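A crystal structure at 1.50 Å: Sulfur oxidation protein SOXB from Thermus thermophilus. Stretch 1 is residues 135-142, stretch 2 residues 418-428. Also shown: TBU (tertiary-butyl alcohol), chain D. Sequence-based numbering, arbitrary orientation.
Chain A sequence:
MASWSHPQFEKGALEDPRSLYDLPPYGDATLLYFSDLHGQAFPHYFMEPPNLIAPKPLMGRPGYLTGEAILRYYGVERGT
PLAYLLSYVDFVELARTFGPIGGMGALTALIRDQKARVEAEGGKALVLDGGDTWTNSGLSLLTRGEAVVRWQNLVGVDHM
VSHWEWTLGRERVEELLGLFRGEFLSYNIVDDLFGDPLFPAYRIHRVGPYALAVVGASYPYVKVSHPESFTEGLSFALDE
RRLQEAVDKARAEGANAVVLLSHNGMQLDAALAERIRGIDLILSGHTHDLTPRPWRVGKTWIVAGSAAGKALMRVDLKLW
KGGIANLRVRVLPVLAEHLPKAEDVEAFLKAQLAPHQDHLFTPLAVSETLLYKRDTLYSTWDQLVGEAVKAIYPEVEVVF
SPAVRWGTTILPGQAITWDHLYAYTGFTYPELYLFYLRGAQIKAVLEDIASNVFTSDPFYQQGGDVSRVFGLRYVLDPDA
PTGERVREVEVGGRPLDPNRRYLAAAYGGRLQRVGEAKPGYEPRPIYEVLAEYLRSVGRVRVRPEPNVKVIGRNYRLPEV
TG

Stretch 1 (135-142) TNSGLSLL
Stretch 2, residues 418-428: WDHLYAYTGFT

The start of one helix packs almost at right angles against a second helix and the loop after it, through a small, water-laced contact with a single direct hydrogen bond and a compact apolar patch, burying 422 Å² in all. Helices 138-142 and 418-425 cross at 82°, their axes 9.3 Å apart; CA atoms pair Asn136 with Gly426 (4.6 Å), Ser137 with Ala423 (4.7 Å) and Gly138 with Asp419 (5.2 Å). Asn136 (70/47, chi1 m, chi2 118°) suits its place because asparagine tolerates positive phi and its amide works both ways: ND2 donates to Gly426 O (3.1 Å), OD1 accepts from Thr135 OG1 (2.8 Å). Ser137 (-159/167, chi1 p) turns away from the partner and caps its own helix, its OG accepting from Ser140 N (3.1 Å). Gly138 leaves room for the Asp419 side chain, whose OD1 lies 3.5 Å from Gly138 CA; an ideal CB would clash with it at 2.4 Å. Gly426 (-74/54) has no room for a CB, which would clash with Tyr422 O of its own stretch (2.3 Å). Leu141 (m, t) points toward the partner, its CD1 3.4 Å from Tyr422 CD1 and 3.8 Å from Gly426 CA; Tyr422 (chi1 m, chi2 -45°) also sets CB 3.6 Å from Gly138 N. Waters bridge polar groups at the seam: one donates to Asn136 O and Ala423 O (both 2.8 Å), another accepts from Leu139 N (2.8 Å) and donates to Asp419 OD1 (2.7 Å), Asp419 having chi1 t.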

# COMPACT_ATOMS: atom_id res chain seq x y z
N THR A 135 -6.91 6.42 5.78
CA THR A 135 -7.39 5.24 6.48
C THR A 135 -6.32 4.34 7.05
O THR A 135 -5.12 4.51 6.79
CB THR A 135 -8.28 4.43 5.51
OG1 THR A 135 -7.54 4.18 4.30
CG2 THR A 135 -9.54 5.22 5.16
N ASN A 136 -6.79 3.34 7.80
CA ASN A 136 -5.95 2.23 8.28
C ASN A 136 -4.91 2.52 9.35
O ASN A 136 -3.77 2.06 9.27
CB ASN A 136 -5.34 1.49 7.10
CG ASN A 136 -6.32 1.32 5.96
OD1 ASN A 136 -6.10 1.82 4.86
ND2 ASN A 136 -7.43 0.65 6.23
N SER A 137 -5.32 3.24 10.39
CA SER A 137 -4.42 3.53 11.49
C SER A 137 -5.27 3.88 12.70
O SER A 137 -6.46 4.11 12.57
CB SER A 137 -3.50 4.70 11.16
OG SER A 137 -4.22 5.94 11.20
N GLY A 138 -4.65 3.91 13.87
CA GLY A 138 -5.36 4.26 15.08
C GLY A 138 -5.92 5.67 14.97
O GLY A 138 -7.11 5.90 15.21
N LEU A 139 -5.06 6.62 14.60
CA LEU A 139 -5.47 8.01 14.47
C LEU A 139 -6.66 8.13 13.53
O LEU A 139 -7.61 8.88 13.80
CB LEU A 139 -4.33 8.86 13.92
CG LEU A 139 -4.64 10.34 13.65
CD1 LEU A 139 -4.77 11.11 14.97
CD2 LEU A 139 -3.54 10.95 12.78
N SER A 140 -6.61 7.40 12.42
CA SER A 140 -7.70 7.45 11.46
C SER A 140 -9.00 6.90 12.02
O SER A 140 -10.06 7.50 11.86
CB SER A 140 -7.33 6.67 10.19
OG SER A 140 -8.43 6.62 9.31
N LEU A 141 -8.94 5.70 12.60
CA LEU A 141 -10.16 5.07 13.10
C LEU A 141 -10.80 5.91 14.19
O LEU A 141 -12.03 6.02 14.26
CB LEU A 141 -9.89 3.66 13.61
CG LEU A 141 -9.62 2.60 12.54
CD1 LEU A 141 -9.15 1.32 13.21
CD2 LEU A 141 -10.85 2.35 11.68
N LEU A 142 -9.97 6.50 15.04
CA LEU A 142 -10.46 7.31 16.15
C LEU A 142 -11.12 8.62 15.74
O LEU A 142 -11.80 9.25 16.55
CB LEU A 142 -9.34 7.59 17.15
CG LEU A 142 -8.94 6.39 18.03
CD1 LEU A 142 -7.58 6.61 18.70
CD2 LEU A 142 -10.02 6.10 19.06
N TRP A 418 -2.04 -1.52 20.55
CA TRP A 418 -3.29 -1.35 19.83
C TRP A 418 -3.03 -0.58 18.54
O TRP A 418 -3.63 -0.86 17.50
CB TRP A 418 -4.33 -0.62 20.68
CG TRP A 418 -5.27 -1.54 21.38
CD1 TRP A 418 -5.26 -1.88 22.70
CD2 TRP A 418 -6.36 -2.24 20.78
NE1 TRP A 418 -6.29 -2.76 22.96
CE2 TRP A 418 -6.98 -2.99 21.81
CE3 TRP A 418 -6.87 -2.32 19.48
CZ2 TRP A 418 -8.10 -3.80 21.57
CZ3 TRP A 418 -7.98 -3.10 19.25
CH2 TRP A 418 -8.58 -3.83 20.29
N ASP A 419 -2.13 0.40 18.60
CA ASP A 419 -1.82 1.18 17.40
C ASP A 419 -1.32 0.26 16.29
O ASP A 419 -1.69 0.42 15.13
CB ASP A 419 -0.85 2.32 17.68
CG ASP A 419 -0.96 3.45 16.65
OD1 ASP A 419 -2.09 3.87 16.35
OD2 ASP A 419 0.08 3.86 16.09
N HIS A 420 -0.54 -0.76 16.65
CA HIS A 420 -0.08 -1.74 15.66
C HIS A 420 -1.26 -2.56 15.15
O HIS A 420 -1.36 -2.84 13.96
CB HIS A 420 0.96 -2.70 16.25
CG HIS A 420 2.25 -2.04 16.66
ND1 HIS A 420 2.83 -2.28 17.89
CD2 HIS A 420 3.10 -1.24 15.99
CE1 HIS A 420 3.97 -1.62 17.96
NE2 HIS A 420 4.16 -0.97 16.83
N LEU A 421 -2.13 -3.00 16.06
CA LEU A 421 -3.27 -3.80 15.62
C LEU A 421 -4.08 -3.02 14.59
O LEU A 421 -4.55 -3.59 13.60
CB LEU A 421 -4.16 -4.19 16.80
CG LEU A 421 -3.56 -5.11 17.86
CD1 LEU A 421 -4.66 -5.58 18.82
CD2 LEU A 421 -2.85 -6.29 17.21
N TYR A 422 -4.26 -1.72 14.81
CA TYR A 422 -5.01 -0.90 13.86
C TYR A 422 -4.22 -0.70 12.56
O TYR A 422 -4.80 -0.68 11.48
CB TYR A 422 -5.37 0.46 14.45
CG TYR A 422 -6.33 0.41 15.64
CD1 TYR A 422 -7.46 -0.39 15.62
CD2 TYR A 422 -6.09 1.19 16.77
CE1 TYR A 422 -8.32 -0.44 16.71
CE2 TYR A 422 -6.95 1.15 17.86
CZ TYR A 422 -8.06 0.34 17.82
OH TYR A 422 -8.91 0.31 18.90
N ALA A 423 -2.89 -0.63 12.66
CA ALA A 423 -2.06 -0.53 11.45
C ALA A 423 -2.18 -1.79 10.59
O ALA A 423 -2.07 -1.74 9.37
CB ALA A 423 -0.61 -0.30 11.82
N TYR A 424 -2.36 -2.94 11.23
CA TYR A 424 -2.47 -4.21 10.53
C TYR A 424 -3.89 -4.58 10.13
O TYR A 424 -4.09 -5.32 9.15
CB TYR A 424 -1.98 -5.33 11.44
CG TYR A 424 -0.49 -5.49 11.57
CD1 TYR A 424 0.30 -5.80 10.46
CD2 TYR A 424 0.11 -5.54 12.84
CE1 TYR A 424 1.67 -6.07 10.61
CE2 TYR A 424 1.46 -5.81 13.00
CZ TYR A 424 2.25 -6.06 11.88
OH TYR A 424 3.59 -6.34 12.05
N THR A 425 -4.87 -4.21 10.96
CA THR A 425 -6.23 -4.68 10.75
C THR A 425 -7.30 -3.61 10.84
O THR A 425 -8.49 -3.92 11.02
CB THR A 425 -6.58 -5.82 11.76
OG1 THR A 425 -6.60 -5.29 13.10
CG2 THR A 425 -5.58 -6.97 11.68
N GLY A 426 -6.88 -2.35 10.70
CA GLY A 426 -7.77 -1.21 10.79
C GLY A 426 -8.67 -0.99 9.59
O GLY A 426 -8.66 0.10 8.99
N PHE A 427 -9.41 -2.02 9.20
CA PHE A 427 -10.43 -1.90 8.15
C PHE A 427 -11.63 -1.22 8.81
O PHE A 427 -11.92 -1.47 9.98
CB PHE A 427 -10.95 -3.29 7.75
CG PHE A 427 -9.93 -4.16 7.08
CD1 PHE A 427 -9.92 -4.30 5.69
CD2 PHE A 427 -9.03 -4.90 7.83
CE1 PHE A 427 -8.99 -5.14 5.06
CE2 PHE A 427 -8.10 -5.73 7.21
CZ PHE A 427 -8.05 -5.82 5.83
N THR A 428 -12.40 -0.46 8.04
CA THR A 428 -13.64 0.09 8.61
C THR A 428 -14.68 -1.04 8.67
O THR A 428 -15.77 -0.85 9.23
CB THR A 428 -14.19 1.25 7.77
OG1 THR A 428 -14.32 0.82 6.41
CG2 THR A 428 -13.30 2.50 7.89
O TBU D . -11.67 1.51 16.74
C TBU D . -12.82 2.25 17.14
C1 TBU D . -13.00 2.19 18.65
C2 TBU D . -12.63 3.71 16.72
C3 TBU D . -14.07 1.66 16.49
O HOH W 1 -1.79 0.61 7.87
O HOH W 2 -9.55 2.55 8.15
O HOH W 3 -10.69 0.92 5.98
O HOH W 4 -1.92 2.63 13.28
O HOH W 5 -2.29 6.04 14.79